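Local coordinates for prophage pi2 protein 01, integrase (Lactococcus lactis, PDB 3LYS) that probably binds DNA through this helical N-terminal core-binding domain, as part of a phage-family integrase that takes part in DNA integration and recombination, at residues 85-89 with 90-94; 22-25 with 26-30. The protein carries 1 engineered substitution. All coordinates share one frame; numbering follows the deposited sequence.

Interaction 1 (85-89 with 90-94). Engineered in segment 85-89: Cys-85 (natural residue Pro).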
loop_
_atom_site.group_PDB
_atom_site.type_symbol
_atom_site.label_atom_id
_atom_site.label_comp_id
_atom_site.label_asym_id
_atom_site.label_seq_id
_atom_site.Cartn_x
_atom_site.Cartn_y
_atom_site.Cartn_z
ATOM N N CYS A 85 5.801 7.039 6.584
ATOM C CA CYS A 85 6.743 8.114 6.331
ATOM C C CYS A 85 5.961 9.297 5.784
ATOM O O CYS A 85 6.273 10.451 6.064
ATOM C CB CYS A 85 7.841 7.676 5.336
ATOM S SG CYS A 85 9.474 8.525 5.553
ATOM N N LEU A 86 4.914 9.022 5.026
ATOM C CA LEU A 86 4.128 10.110 4.465
ATOM C C LEU A 86 3.475 10.909 5.587
ATOM O O LEU A 86 3.323 12.128 5.495
ATOM C CB LEU A 86 3.076 9.552 3.513
ATOM C CG LEU A 86 2.740 10.414 2.295
ATOM C CD1 LEU A 86 3.994 10.891 1.570
ATOM C CD2 LEU A 86 1.891 9.567 1.381
ATOM N N ILE A 87 3.102 10.220 6.656
ATOM C CA ILE A 87 2.488 10.882 7.798
ATOM C C ILE A 87 3.564 11.615 8.599
ATOM O O ILE A 87 3.461 12.820 8.857
ATOM C CB ILE A 87 1.809 9.859 8.731
ATOM C CG1 ILE A 87 0.626 9.186 8.016
ATOM C CG2 ILE A 87 1.366 10.545 10.022
ATOM C CD1 ILE A 87 -0.525 10.125 7.669
ATOM N N GLU A 88 4.591 10.864 8.994
ATOM C CA GLU A 88 5.715 11.388 9.764
ATOM C C GLU A 88 6.238 12.698 9.158
ATOM O O GLU A 88 6.509 13.668 9.867
ATOM C CB GLU A 88 6.825 10.332 9.804
ATOM C CG GLU A 88 7.397 10.104 11.191
ATOM C CD GLU A 88 8.340 11.221 11.627
ATOM O OE1 GLU A 88 8.628 11.327 12.838
ATOM O OE2 GLU A 88 8.800 11.989 10.755
ATOM N N GLU A 89 6.346 12.708 7.835
ATOM C CA GLU A 89 6.823 13.857 7.091
ATOM C C GLU A 89 5.827 14.996 7.125
ATOM O O GLU A 89 6.153 16.125 6.758
ATOM C CB GLU A 89 7.093 13.462 5.641
ATOM C CG GLU A 89 8.263 12.496 5.490
ATOM C CD GLU A 89 8.485 12.054 4.065
ATOM O OE1 GLU A 89 8.254 12.874 3.131
ATOM O OE2 GLU A 89 8.918 10.892 3.885
ATOM N N GLY A 90 4.612 14.704 7.568
ATOM C CA GLY A 90 3.597 15.738 7.625
ATOM C C GLY A 90 3.078 16.138 6.252
ATOM O O GLY A 90 2.739 17.300 6.007
ATOM N N ARG A 91 3.032 15.173 5.340
ATOM C CA ARG A 91 2.524 15.436 4.005
ATOM C C ARG A 91 1.134 14.835 3.881
ATOM O O ARG A 91 0.337 15.261 3.052
ATOM C CB ARG A 91 3.455 14.855 2.941
ATOM C CG ARG A 91 4.508 15.833 2.460
ATOM C CD ARG A 91 5.759 15.114 2.007
ATOM N NE ARG A 91 5.528 14.329 0.807
ATOM C CZ ARG A 91 6.474 13.682 0.134
ATOM N NH1 ARG A 91 6.145 12.995 -0.951
ATOM N NH2 ARG A 91 7.737 13.721 0.538
ATOM N N LEU A 92 0.840 13.843 4.715
ATOM C CA LEU A 92 -0.474 13.217 4.696
ATOM C C LEU A 92 -1.104 13.412 6.057
ATOM O O LEU A 92 -0.483 13.122 7.081
ATOM C CB LEU A 92 -0.369 11.722 4.394
ATOM C CG LEU A 92 -1.693 10.964 4.216
ATOM C CD1 LEU A 92 -2.482 11.574 3.062
ATOM C CD2 LEU A 92 -1.418 9.485 3.953
ATOM N N GLN A 93 -2.341 13.897 6.069
ATOM C CA GLN A 93 -3.050 14.131 7.324
ATOM C C GLN A 93 -3.446 12.902 8.127
ATOM O O GLN A 93 -2.977 12.717 9.250
ATOM C CB GLN A 93 -4.286 14.984 7.067
ATOM C CG GLN A 93 -3.960 16.448 7.075
ATOM C CD GLN A 93 -2.896 16.769 8.114
ATOM O OE1 GLN A 93 -1.704 16.576 7.867
ATOM N NE2 GLN A 93 -3.323 17.237 9.294
ATOM N N LYS A 94 -4.322 12.077 7.557
ATOM C CA LYS A 94 -4.786 10.878 8.243
ATOM C C LYS A 94 -4.461 9.561 7.557
ATOM O O LYS A 94 -4.774 9.345 6.385
ATOM C CB LYS A 94 -6.292 10.978 8.495
ATOM C CG LYS A 94 -7.061 11.824 7.481
ATOM C CD LYS A 94 -8.504 12.066 7.939
ATOM C CE LYS A 94 -9.284 12.848 6.897
ATOM N NZ LYS A 94 -10.706 13.070 7.280
#

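Interaction 2 (22-25 with 26-30)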
loop_
_atom_site.group_PDB
_atom_site.type_symbol
_atom_site.label_atom_id
_atom_site.label_comp_id
_atom_site.label_asym_id
_atom_site.label_seq_id
_atom_site.Cartn_x
_atom_site.Cartn_y
_atom_site.Cartn_z
ATOM N N ASN A 22 18.219 -0.990 -1.887
ATOM C CA ASN A 22 19.437 -1.685 -1.518
ATOM C C ASN A 22 19.589 -1.943 -0.037
ATOM O O ASN A 22 20.545 -2.577 0.400
ATOM C CB ASN A 22 20.615 -0.882 -2.018
ATOM C CG ASN A 22 20.509 -0.589 -3.485
ATOM O OD1 ASN A 22 20.670 -1.476 -4.326
ATOM N ND2 ASN A 22 20.206 0.659 -3.807
ATOM N N ALA A 23 18.634 -1.464 0.739
ATOM C CA ALA A 23 18.703 -1.650 2.173
ATOM C C ALA A 23 18.222 -3.021 2.623
ATOM O O ALA A 23 18.821 -3.644 3.500
ATOM C CB ALA A 23 17.901 -0.566 2.872
ATOM N N ILE A 24 17.140 -3.495 2.026
ATOM C CA ILE A 24 16.600 -4.777 2.422
ATOM C C ILE A 24 17.081 -5.921 1.536
ATOM O O ILE A 24 17.666 -5.708 0.468
ATOM C CB ILE A 24 15.048 -4.726 2.434
ATOM C CG1 ILE A 24 14.486 -5.951 3.166
ATOM C CG2 ILE A 24 14.513 -4.630 1.008
ATOM C CD1 ILE A 24 14.938 -6.072 4.620
ATOM N N ASP A 25 16.845 -7.139 2.015
ATOM C CA ASP A 25 17.208 -8.363 1.309
ATOM C C ASP A 25 16.668 -8.335 -0.128
ATOM O O ASP A 25 15.678 -7.664 -0.408
ATOM C CB ASP A 25 16.616 -9.563 2.047
ATOM C CG ASP A 25 16.872 -10.859 1.335
ATOM O OD1 ASP A 25 16.038 -11.781 1.458
ATOM O OD2 ASP A 25 17.914 -10.946 0.653
ATOM N N GLU A 26 17.306 -9.072 -1.031
ATOM C CA GLU A 26 16.867 -9.115 -2.423
ATOM C C GLU A 26 15.550 -9.857 -2.601
ATOM O O GLU A 26 14.645 -9.391 -3.294
ATOM C CB GLU A 26 17.939 -9.772 -3.296
ATOM C CG GLU A 26 17.516 -10.000 -4.741
ATOM C CD GLU A 26 16.889 -8.766 -5.369
ATOM O OE1 GLU A 26 15.642 -8.727 -5.499
ATOM O OE2 GLU A 26 17.645 -7.831 -5.719
HETATM N N MSE A 27 15.448 -11.024 -1.982
HETATM C CA MSE A 27 14.236 -11.821 -2.091
HETATM C C MSE A 27 13.080 -11.084 -1.428
HETATM O O MSE A 27 11.925 -11.271 -1.796
HETATM C CB MSE A 27 14.440 -13.183 -1.419
HETATM C CG MSE A 27 13.511 -14.286 -1.927
HETATM SE SE MSE A 27 13.510 -14.451 -3.880
HETATM C CE MSE A 27 15.418 -14.512 -4.244
ATOM N N THR A 28 13.402 -10.243 -0.453
ATOM C CA THR A 28 12.387 -9.491 0.260
ATOM C C THR A 28 11.918 -8.292 -0.552
ATOM O O THR A 28 10.758 -7.895 -0.482
ATOM C CB THR A 28 12.919 -9.016 1.615
ATOM O OG1 THR A 28 13.380 -10.148 2.361
ATOM C CG2 THR A 28 11.826 -8.298 2.396
ATOM N N TYR A 29 12.821 -7.718 -1.332
ATOM C CA TYR A 29 12.465 -6.575 -2.148
ATOM C C TYR A 29 11.447 -7.008 -3.195
ATOM O O TYR A 29 10.631 -6.209 -3.655
ATOM C CB TYR A 29 13.700 -6.001 -2.839
ATOM C CG TYR A 29 13.456 -4.692 -3.561
ATOM C CD1 TYR A 29 13.210 -3.519 -2.853
ATOM C CD2 TYR A 29 13.502 -4.619 -4.950
ATOM C CE1 TYR A 29 13.025 -2.301 -3.509
ATOM C CE2 TYR A 29 13.322 -3.406 -5.617
ATOM C CZ TYR A 29 13.087 -2.253 -4.890
ATOM O OH TYR A 29 12.946 -1.060 -5.557
ATOM N N LYS A 30 11.501 -8.278 -3.573
ATOM C CA LYS A 30 10.577 -8.804 -4.564
ATOM C C LYS A 30 9.155 -8.498 -4.115
ATOM O O LYS A 30 8.296 -8.158 -4.927
ATOM C CB LYS A 30 10.767 -10.317 -4.704
ATOM C CG LYS A 30 12.018 -10.754 -5.480
ATOM C CD LYS A 30 11.888 -10.431 -6.973
ATOM C CE LYS A 30 12.972 -11.107 -7.815
ATOM N NZ LYS A 30 12.942 -12.602 -7.707
#

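Interaction 1 (85-89 with 90-94)
A Schellman motif ends helix 69-88, where the carbonyls of Leu-86 and Ile-87 take up backbone N-H groups of Gly-90, Arg-91 and Leu-92. Gly-90 is the first residue to leave helical geometry, with a positive phi of 72°. Leu-86 O accepts two bonds. Arg-91 N reaches it over 3.1 Å, almost in line with the C=O bond. Leu-92 N comes to the same oxygen from well above the carbonyl plane. The third bond runs from Gly-90 N to Ile-87 O. Together they satisfy the carbonyls of Leu-86 and Ile-87, which have no further helical turn to bond to.

The motif turns the chain back against the helix it has just left, and side chains close over the reversal. Leu-92 has its CB directed at the helix end. The CD1 tip of Ile-87 lies 3.6 Å from Leu-92 CB and also rests close to the Leu-92 CG. Leu-86 CG also lies 4.0 Å from Leu-92 CB. Leu-86 and Leu-92 are both buried, and Ile-4 of the N-terminal loop touches each of them. Tyr-11 of helix 8-19 also touches Leu-86.

Arg-91 spans polar and apolar neighbours. Its chain bends at chi3 (67°), which turns the guanidinium over Leu-86. Leu-86 CD1 sits over one face of that group, 3.8 Å from Arg-91 NE. Arg-91 NH2 makes a salt bridge of 2.8 Å to Glu-89 OE1. The two side chains run alongside each other in the same direction, but their flat ends are turned 67° apart, and OE1 alone makes the close contact with the guanidinium. Tyr-19 of helix 8-19 touches the Glu-89 side chain.

Interaction 2 (22-25 with 26-30)
The side chains of Asp-25 and Thr-28 cross at about a right angle at the start of helix 26-42, where Asp-25 is the N-cap residue. The Asp-25 CG is anti to its own backbone N (chi1 176°), which carries the carboxylate over the first turn. Its two oxygens then serve different partners. Thr-28 OG1 donates to Asp-25 OD1 over 3.2 Å. The hydroxyl meets that oxygen on its anti side, 21° out of the carboxylate plane. Asp-25 OD2 faces Glu-26 N at 2.6 Å, but the bond is strongly bent and weak. The CB of selenomethionine Met-27 lies beside Asp-25 OD1, 3.6 Å away.

The two branches of Thr-28 divide polar from apolar contact. While OG1 turns to the aspartate, the methyl CG2 points to Ile-24. Ile-24 comes across it at about a right angle, and its CG1 lies 3.6 Å from Thr-28 CG2. The other branch of Ile-24, CG2, reaches toward Tyr-29. It stands 4.2 Å from Tyr-29 CB and approaches the edge of the ring, near the ring plane. Tyr-29 is buried, and its side chain leads away from this contact to touch Met-16 and Glu-17 of helix 8-19.

The backbone adds one more tie. Tyr-29 N bonds to Asp-25 O over 3.0 Å.

The side chain of Asp-25 thus caps the helix, while its carbonyl opens the regular helical bonding through Tyr-29 N. A carboxylate at this helix start would probably be stabilised by the helix dipole, with the weak Glu-26 N bond and the Thr-28 hydroxyl adding to the effect. The bond from Thr-28 OG1 to Asp-25 OD1 probably also helps to limit rotation of the carboxylate.

Interaction 2 comes first along the chain and marks the start of helix 26-42. Interaction 1 comes later and marks the end of helix 69-88. Their centres are 24 Å apart and their nearest atoms about 13 Å, so they do not touch. Helix 8-19 links them indirectly: its Tyr-11 and Tyr-19 meet residues of 85-89, its Trp-15 touches the engineered Cys-85, and its Met-16 and Glu-17 meet Tyr-29. Both contacts thus define helix limits in the helical N-terminal core-binding domain of the integrase. One lies where helix 26-42 begins, and the other where the chain leaves helix 69-88.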